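Local coordinates for protein acetyl xylan esterase (Metagenome, PDB 6XYC) that probably removes acetyl and feruloyl groups from xylan as a bifunctional carbohydrate esterase of the alpha/beta hydrolase fold, at residues Pro211-Val215 / Asn240-Val244; Pro171-Ala175 / Val206-Ile212. The contacts are given in a common frame with arbitrary orientation. Numbering follows the deposited sequence.

Both contacts lie in the same part of the alpha/beta hydrolase fold, with centres about 9 Å apart, and they share Pro-211 and Ile-212 in the connection between helix 203-208 and strand 222-227. Along the chain the loop 171-175 comes first, after strand 164-168; then 206-212 packs on it in contact 2, and 211-215 carries on to meet helix 236-248 in contact 1. Ile-212 therefore touches the loop and the helix at once. Asn-240 ND2 and Asp-173 OD2, 3.2 Å apart in a probable hydrogen bond, join 171-175 directly to 240-244. The result ties the loop carrying Pro-171, part of the inhibitor pocket, to the helix that follows strand 222-227.

Contact 1 (Pro211-Val215 / Asn240-Val244); sequences PINFV and NLKNV
In this alpha/beta hydrolase fold, the connection leading into strand 222-227 packs against helix 236-248, which follows that strand, through an apolar patch without any hydrogen bond across it. Residues 211-213 form a 3-10 turn, with Phe-214 N hydrogen-bonded to Pro-211 O at 3.1 Å; Val-215 then opens into an extended conformation (phi/psi -67/134). Residues 240-244 are regular alpha-helix, with Val-244 N hydrogen-bonded to Asn-240 O at 3.0 Å. The backbones come nearest at Ile-212 and Leu-241, whose CA atoms are 5.9 Å apart. Ile-212 is in the tt rotamer, which carries its CD1 across to the helix.

At Asn-240, that methyl rests on the backbone, Ile-212 CD1 to Asn-240 C being 3.7 Å, while Asn-240 ND2 turns to a hydrogen bond with Asp-173 OD2. Leu-241 (chi1 t, chi2 p) brings CD1 to 4.0 Å from Ile-212 CG1 and 4.3 Å from Val-215 CG2; it also packs on Ile-222 and Ile-224 of the strand. One helical turn on from Asn-240, Val-244 (chi1 t) points toward the turn and fits between Ile-212 and Val-215: its CG2 lies 3.5 Å from Ile-212 CG1, and its CG1 3.7 Å from Val-215 CB.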
ATOM      1  N   PRO A 211      11.012   1.863   1.772  1.00 22.38           N
ATOM      2  CA  PRO A 211      10.594   3.206   1.323  1.00 24.59           C
ATOM      3  C   PRO A 211      11.026   4.325   2.259  1.00 24.92           C
ATOM      4  O   PRO A 211      11.014   5.493   1.851  1.00 24.33           O
ATOM      5  CB  PRO A 211       9.062   3.097   1.248  1.00 23.29           C
ATOM      6  CG  PRO A 211       8.707   1.998   2.212  1.00 24.15           C
ATOM      7  CD  PRO A 211       9.873   1.034   2.207  1.00 23.77           C
ATOM      8  N   ILE A 212      11.414   4.007   3.497  1.00 23.48           N
ATOM      9  CA  ILE A 212      11.895   5.021   4.424  1.00 21.90           C
ATOM     10  C   ILE A 212      13.069   5.783   3.828  1.00 26.50           C
ATOM     11  O   ILE A 212      13.319   6.941   4.190  1.00 24.59           O
ATOM     12  CB  ILE A 212      12.275   4.351   5.771  1.00 22.44           C
ATOM     13  CG1 ILE A 212      12.425   5.397   6.872  1.00 24.44           C
ATOM     14  CG2 ILE A 212      13.548   3.524   5.617  1.00 24.00           C
ATOM     15  CD1 ILE A 212      12.515   4.787   8.263  1.00 21.50           C
ATOM     16  N   ASN A 213      13.784   5.170   2.888  1.00 22.13           N
ATOM     17  CA  ASN A 213      14.985   5.785   2.349  1.00 25.50           C
ATOM     18  C   ASN A 213      14.715   6.885   1.326  1.00 24.53           C
ATOM     19  O   ASN A 213      15.649   7.611   0.973  1.00 27.18           O
ATOM     20  CB  ASN A 213      15.869   4.730   1.680  1.00 24.12           C
ATOM     21  CG  ASN A 213      16.512   3.790   2.670  1.00 25.84           C
ATOM     22  OD1 ASN A 213      16.397   2.573   2.545  1.00 26.69           O
ATOM     23  ND2 ASN A 213      17.200   4.348   3.664  1.00 25.89           N
ATOM     24  N   PHE A 214      13.482   7.034   0.846  1.00 26.40           N
ATOM     25  CA  PHE A 214      13.199   7.900  -0.289  1.00 26.30           C
ATOM     26  C   PHE A 214      12.178   8.981   0.032  1.00 27.35           C
ATOM     27  O   PHE A 214      11.663   9.630  -0.884  1.00 28.47           O
ATOM     28  CB  PHE A 214      12.761   7.016  -1.450  1.00 27.66           C
ATOM     29  CG  PHE A 214      13.679   5.843  -1.672  1.00 25.22           C
ATOM     30  CD1 PHE A 214      14.917   6.031  -2.264  1.00 24.94           C
ATOM     31  CD2 PHE A 214      13.324   4.567  -1.260  1.00 26.25           C
ATOM     32  CE1 PHE A 214      15.770   4.966  -2.465  1.00 27.18           C
ATOM     33  CE2 PHE A 214      14.174   3.494  -1.459  1.00 27.34           C
ATOM     34  CZ  PHE A 214      15.401   3.696  -2.061  1.00 25.09           C
ATOM     35  N   VAL A 215      11.926   9.232   1.315  1.00 26.45           N
ATOM     36  CA  VAL A 215      10.980  10.260   1.726  1.00 28.36           C
ATOM     37  C   VAL A 215      11.527  11.631   1.355  1.00 29.32           C
ATOM     38  O   VAL A 215      12.703  11.939   1.597  1.00 27.71           O
ATOM     39  CB  VAL A 215      10.714  10.154   3.233  1.00 26.48           C
ATOM     40  CG1 VAL A 215       9.674  11.170   3.661  1.00 29.71           C
ATOM     41  CG2 VAL A 215      10.274   8.742   3.585  1.00 25.39           C
ATOM     42  N   ASN A 240      10.216   5.075  13.276  1.00 24.98           N
ATOM     43  CA  ASN A 240      11.292   5.497  12.388  1.00 20.66           C
ATOM     44  C   ASN A 240      10.747   6.224  11.164  1.00 25.33           C
ATOM     45  O   ASN A 240      11.306   7.244  10.743  1.00 22.87           O
ATOM     46  CB  ASN A 240      12.122   4.283  11.971  1.00 25.30           C
ATOM     47  CG  ASN A 240      12.893   3.675  13.130  1.00 23.38           C
ATOM     48  OD1 ASN A 240      12.975   4.259  14.211  1.00 26.14           O
ATOM     49  ND2 ASN A 240      13.462   2.496  12.907  1.00 23.62           N
ATOM     50  N   LEU A 241       9.660   5.720  10.576  1.00 23.02           N
ATOM     51  CA  LEU A 241       9.098   6.377   9.403  1.00 21.90           C
ATOM     52  C   LEU A 241       8.634   7.790   9.734  1.00 21.51           C
ATOM     53  O   LEU A 241       8.879   8.723   8.962  1.00 20.89           O
ATOM     54  CB  LEU A 241       7.939   5.553   8.838  1.00 19.41           C
ATOM     55  CG  LEU A 241       7.394   5.998   7.479  1.00 22.18           C
ATOM     56  CD1 LEU A 241       8.501   6.012   6.426  1.00 22.12           C
ATOM     57  CD2 LEU A 241       6.255   5.096   7.029  1.00 24.11           C
ATOM     58  N   LYS A 242       7.954   7.963  10.870  1.00 23.24           N
ATOM     59  CA  LYS A 242       7.513   9.289  11.287  1.00 25.22           C
ATOM     60  C   LYS A 242       8.703  10.222  11.478  1.00 24.62           C
ATOM     61  O   LYS A 242       8.670  11.382  11.050  1.00 25.01           O
ATOM     62  CB  LYS A 242       6.697   9.178  12.579  1.00 25.65           C
ATOM     63  CG  LYS A 242       6.490  10.472  13.326  1.00 26.22           C
ATOM     64  CD  LYS A 242       5.507  11.376  12.619  1.00 26.03           C
ATOM     65  CE  LYS A 242       5.113  12.532  13.520  1.00 28.44           C
ATOM     66  NZ  LYS A 242       4.716  13.747  12.746  1.00 29.95           N
ATOM     67  N   ASN A 243       9.768   9.733  12.116  1.00 25.35           N
ATOM     68  CA  ASN A 243      10.955  10.558  12.310  1.00 23.19           C
ATOM     69  C   ASN A 243      11.533  11.018  10.978  1.00 24.32           C
ATOM     70  O   ASN A 243      11.964  12.168  10.846  1.00 24.64           O
ATOM     71  CB  ASN A 243      12.004   9.782  13.113  1.00 23.99           C
ATOM     72  CG  ASN A 243      13.303  10.549  13.280  1.00 25.31           C
ATOM     73  OD1 ASN A 243      14.165  10.545  12.405  1.00 23.65           O
ATOM     74  ND2 ASN A 243      13.452  11.200  14.425  1.00 25.69           N
ATOM     75  N   VAL A 244      11.544  10.135   9.979  1.00 22.28           N
ATOM     76  CA  VAL A 244      12.087  10.487   8.671  1.00 22.64           C
ATOM     77  C   VAL A 244      11.198  11.514   7.975  1.00 27.28           C
ATOM     78  O   VAL A 244      11.698  12.472   7.371  1.00 24.25           O
ATOM     79  CB  VAL A 244      12.276   9.213   7.822  1.00 25.59           C
ATOM     80  CG1 VAL A 244      12.526   9.580   6.372  1.00 26.54           C
ATOM     81  CG2 VAL A 244      13.412   8.359   8.394  1.00 26.34           C
TER

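Contact 2 (Pro171-Ala175 / Val206-Ile212); sequences PVDMA and VKLISPI
In this alpha/beta hydrolase, loop 171-175 (Val-172 phi/psi -128/-4, Asp-173 -141/73) fits against the end of helix 203-208, where Ser-210 N hydrogen-bonds to Lys-207 O (3.2 Å), and the 3-10 segment beginning at Pro-211. The Val-172 and Ser-210 CA atoms lie 5.0 Å apart. Val-172 O sits in a hollow formed by Ser-210 CB (3.4 Å), Pro-211 CD and Ile-212 CG2 (both 3.3 Å), and takes a weak hydrogen bond from Ile-212 N (3.3 Å). Ile-212 CG2 also lies 3.7 Å from Asp-173 OD1, while OD2 hydrogen-bonds to His-176. Met-174 (chi1 -98°, off the wells; chi2 and chi3 p) folds over Ile-209, CG 4.0 Å from its CD1 and CE 3.4 Å from its O. Val-206 pushes CG1 against the Met-174/Ala-175 peptide, 3.3 Å from Ala-175 N. Pro-171 touches the bound AES, so the packing after it probably helps place that pocket wall. Ser-210 (chi1 m) bridges the segments: OG donates to Val-206 O (2.6 Å) and accepts from Met-174 N (3.1 Å).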
ATOM      1  N   PRO A 171       6.084  -2.881   7.313  1.00 22.53           N
ATOM      2  CA  PRO A 171       7.540  -2.986   7.396  1.00 21.51           C
ATOM      3  C   PRO A 171       8.180  -2.087   6.340  1.00 23.38           C
ATOM      4  O   PRO A 171       8.054  -2.350   5.136  1.00 23.95           O
ATOM      5  CB  PRO A 171       7.811  -4.466   7.135  1.00 22.99           C
ATOM      6  CG  PRO A 171       6.714  -4.879   6.218  1.00 22.31           C
ATOM      7  CD  PRO A 171       5.497  -4.061   6.619  1.00 21.51           C
ATOM      8  N   VAL A 172       8.865  -1.042   6.781  1.00 20.63           N
ATOM      9  CA  VAL A 172       9.285   0.007   5.855  1.00 22.98           C
ATOM     10  C   VAL A 172      10.775   0.316   5.963  1.00 24.68           C
ATOM     11  O   VAL A 172      11.307   1.127   5.196  1.00 22.78           O
ATOM     12  CB  VAL A 172       8.473   1.292   6.098  1.00 23.76           C
ATOM     13  CG1 VAL A 172       6.995   1.074   5.829  1.00 22.69           C
ATOM     14  CG2 VAL A 172       8.683   1.804   7.541  1.00 22.43           C
ATOM     15  N   ASP A 173      11.459  -0.325   6.918  1.00 23.45           N
ATOM     16  CA  ASP A 173      12.841  -0.014   7.262  1.00 22.10           C
ATOM     17  C   ASP A 173      13.544  -1.350   7.535  1.00 22.26           C
ATOM     18  O   ASP A 173      13.839  -1.724   8.670  1.00 22.68           O
ATOM     19  CB  ASP A 173      12.902   0.932   8.469  1.00 24.04           C
ATOM     20  CG  ASP A 173      14.312   1.350   8.832  1.00 25.81           C
ATOM     21  OD1 ASP A 173      15.221   1.249   7.985  1.00 25.79           O
ATOM     22  OD2 ASP A 173      14.517   1.792   9.982  1.00 23.58           O
ATOM     23  N   MET A 174      13.812  -2.104   6.468  1.00 21.94           N
ATOM     24  CA  MET A 174      14.306  -3.460   6.635  1.00 21.69           C
ATOM     25  C   MET A 174      15.759  -3.509   7.086  1.00 23.50           C
ATOM     26  O   MET A 174      16.226  -4.582   7.495  1.00 23.18           O
ATOM     27  CB  MET A 174      14.132  -4.246   5.333  1.00 24.90           C
ATOM     28  CG  MET A 174      12.885  -5.109   5.315  1.00 24.92           C
ATOM     29  SD  MET A 174      11.347  -4.202   5.586  1.00 24.26           S
ATOM     30  CE  MET A 174      11.132  -3.399   3.997  1.00 22.04           C
ATOM     31  N   ALA A 175      16.475  -2.379   7.058  1.00 22.79           N
ATOM     32  CA  ALA A 175      17.795  -2.321   7.683  1.00 22.19           C
ATOM     33  C   ALA A 175      17.706  -2.484   9.194  1.00 25.21           C
ATOM     34  O   ALA A 175      18.705  -2.830   9.833  1.00 24.79           O
ATOM     35  CB  ALA A 175      18.482  -0.999   7.341  1.00 25.99           C
ATOM     36  N   VAL A 206      18.408  -4.125   0.447  1.00 25.80           N
ATOM     37  CA  VAL A 206      17.648  -3.689   1.615  1.00 24.28           C
ATOM     38  C   VAL A 206      17.249  -2.228   1.474  1.00 24.39           C
ATOM     39  O   VAL A 206      16.138  -1.835   1.846  1.00 23.93           O
ATOM     40  CB  VAL A 206      18.448  -3.932   2.906  1.00 23.84           C
ATOM     41  CG1 VAL A 206      17.759  -3.257   4.093  1.00 25.68           C
ATOM     42  CG2 VAL A 206      18.610  -5.419   3.165  1.00 24.21           C
ATOM     43  N   LYS A 207      18.143  -1.399   0.932  1.00 23.13           N
ATOM     44  CA  LYS A 207      17.802   0.007   0.746  1.00 23.55           C
ATOM     45  C   LYS A 207      16.659   0.162  -0.249  1.00 23.04           C
ATOM     46  O   LYS A 207      15.756   0.982  -0.045  1.00 22.14           O
ATOM     47  CB  LYS A 207      19.017   0.808   0.272  1.00 25.55           C
ATOM     48  CG  LYS A 207      18.743   2.309   0.195  1.00 27.41           C
ATOM     49  CD  LYS A 207      19.905   3.103  -0.381  1.00 29.03           C
ATOM     50  CE  LYS A 207      19.654   4.602  -0.210  1.00 32.17           C
ATOM     51  NZ  LYS A 207      20.588   5.448  -0.994  1.00 35.47           N
ATOM     52  N   LEU A 208      16.677  -0.626  -1.326  1.00 22.91           N
ATOM     53  CA  LEU A 208      15.729  -0.450  -2.419  1.00 24.08           C
ATOM     54  C   LEU A 208      14.375  -1.103  -2.165  1.00 23.69           C
ATOM     55  O   LEU A 208      13.450  -0.880  -2.950  1.00 22.74           O
ATOM     56  CB  LEU A 208      16.314  -0.997  -3.720  1.00 24.66           C
ATOM     57  CG  LEU A 208      17.541  -0.254  -4.255  1.00 25.34           C
ATOM     58  CD1 LEU A 208      18.050  -0.877  -5.526  1.00 29.56           C
ATOM     59  CD2 LEU A 208      17.200   1.232  -4.465  1.00 28.97           C
ATOM     60  N   ILE A 209      14.232  -1.911  -1.111  1.00 23.62           N
ATOM     61  CA  ILE A 209      12.915  -2.383  -0.696  1.00 23.72           C
ATOM     62  C   ILE A 209      12.363  -1.586   0.478  1.00 23.55           C
ATOM     63  O   ILE A 209      11.262  -1.884   0.956  1.00 23.82           O
ATOM     64  CB  ILE A 209      12.923  -3.884  -0.338  1.00 21.15           C
ATOM     65  CG1 ILE A 209      13.839  -4.168   0.854  1.00 27.09           C
ATOM     66  CG2 ILE A 209      13.322  -4.715  -1.555  1.00 24.32           C
ATOM     67  CD1 ILE A 209      13.681  -5.552   1.428  1.00 24.39           C
ATOM     68  N   SER A 210      13.099  -0.589   0.967  1.00 21.60           N
ATOM     69  CA  SER A 210      12.712   0.125   2.178  1.00 22.80           C
ATOM     70  C   SER A 210      12.312   1.551   1.827  1.00 23.17           C
ATOM     71  O   SER A 210      13.185   2.410   1.611  1.00 24.94           O
ATOM     72  CB  SER A 210      13.856   0.115   3.197  1.00 22.19           C
ATOM     73  OG  SER A 210      14.209  -1.212   3.544  1.00 24.66           O
ATOM     74  N   PRO A 211      11.012   1.863   1.772  1.00 22.38           N
ATOM     75  CA  PRO A 211      10.594   3.206   1.323  1.00 24.59           C
ATOM     76  C   PRO A 211      11.026   4.325   2.259  1.00 24.92           C
ATOM     77  O   PRO A 211      11.014   5.493   1.851  1.00 24.33           O
ATOM     78  CB  PRO A 211       9.062   3.097   1.248  1.00 23.29           C
ATOM     79  CG  PRO A 211       8.707   1.998   2.212  1.00 24.15           C
ATOM     80  CD  PRO A 211       9.873   1.034   2.207  1.00 23.77           C
ATOM     81  N   ILE A 212      11.414   4.007   3.497  1.00 23.48           N
ATOM     82  CA  ILE A 212      11.895   5.021   4.424  1.00 21.90           C
ATOM     83  C   ILE A 212      13.069   5.783   3.828  1.00 26.50           C
ATOM     84  O   ILE A 212      13.319   6.941   4.190  1.00 24.59           O
ATOM     85  CB  ILE A 212      12.275   4.351   5.771  1.00 22.44           C
ATOM     86  CG1 ILE A 212      12.425   5.397   6.872  1.00 24.44           C
ATOM     87  CG2 ILE A 212      13.548   3.524   5.617  1.00 24.00           C
ATOM     88  CD1 ILE A 212      12.515   4.787   8.263  1.00 21.50           C
TER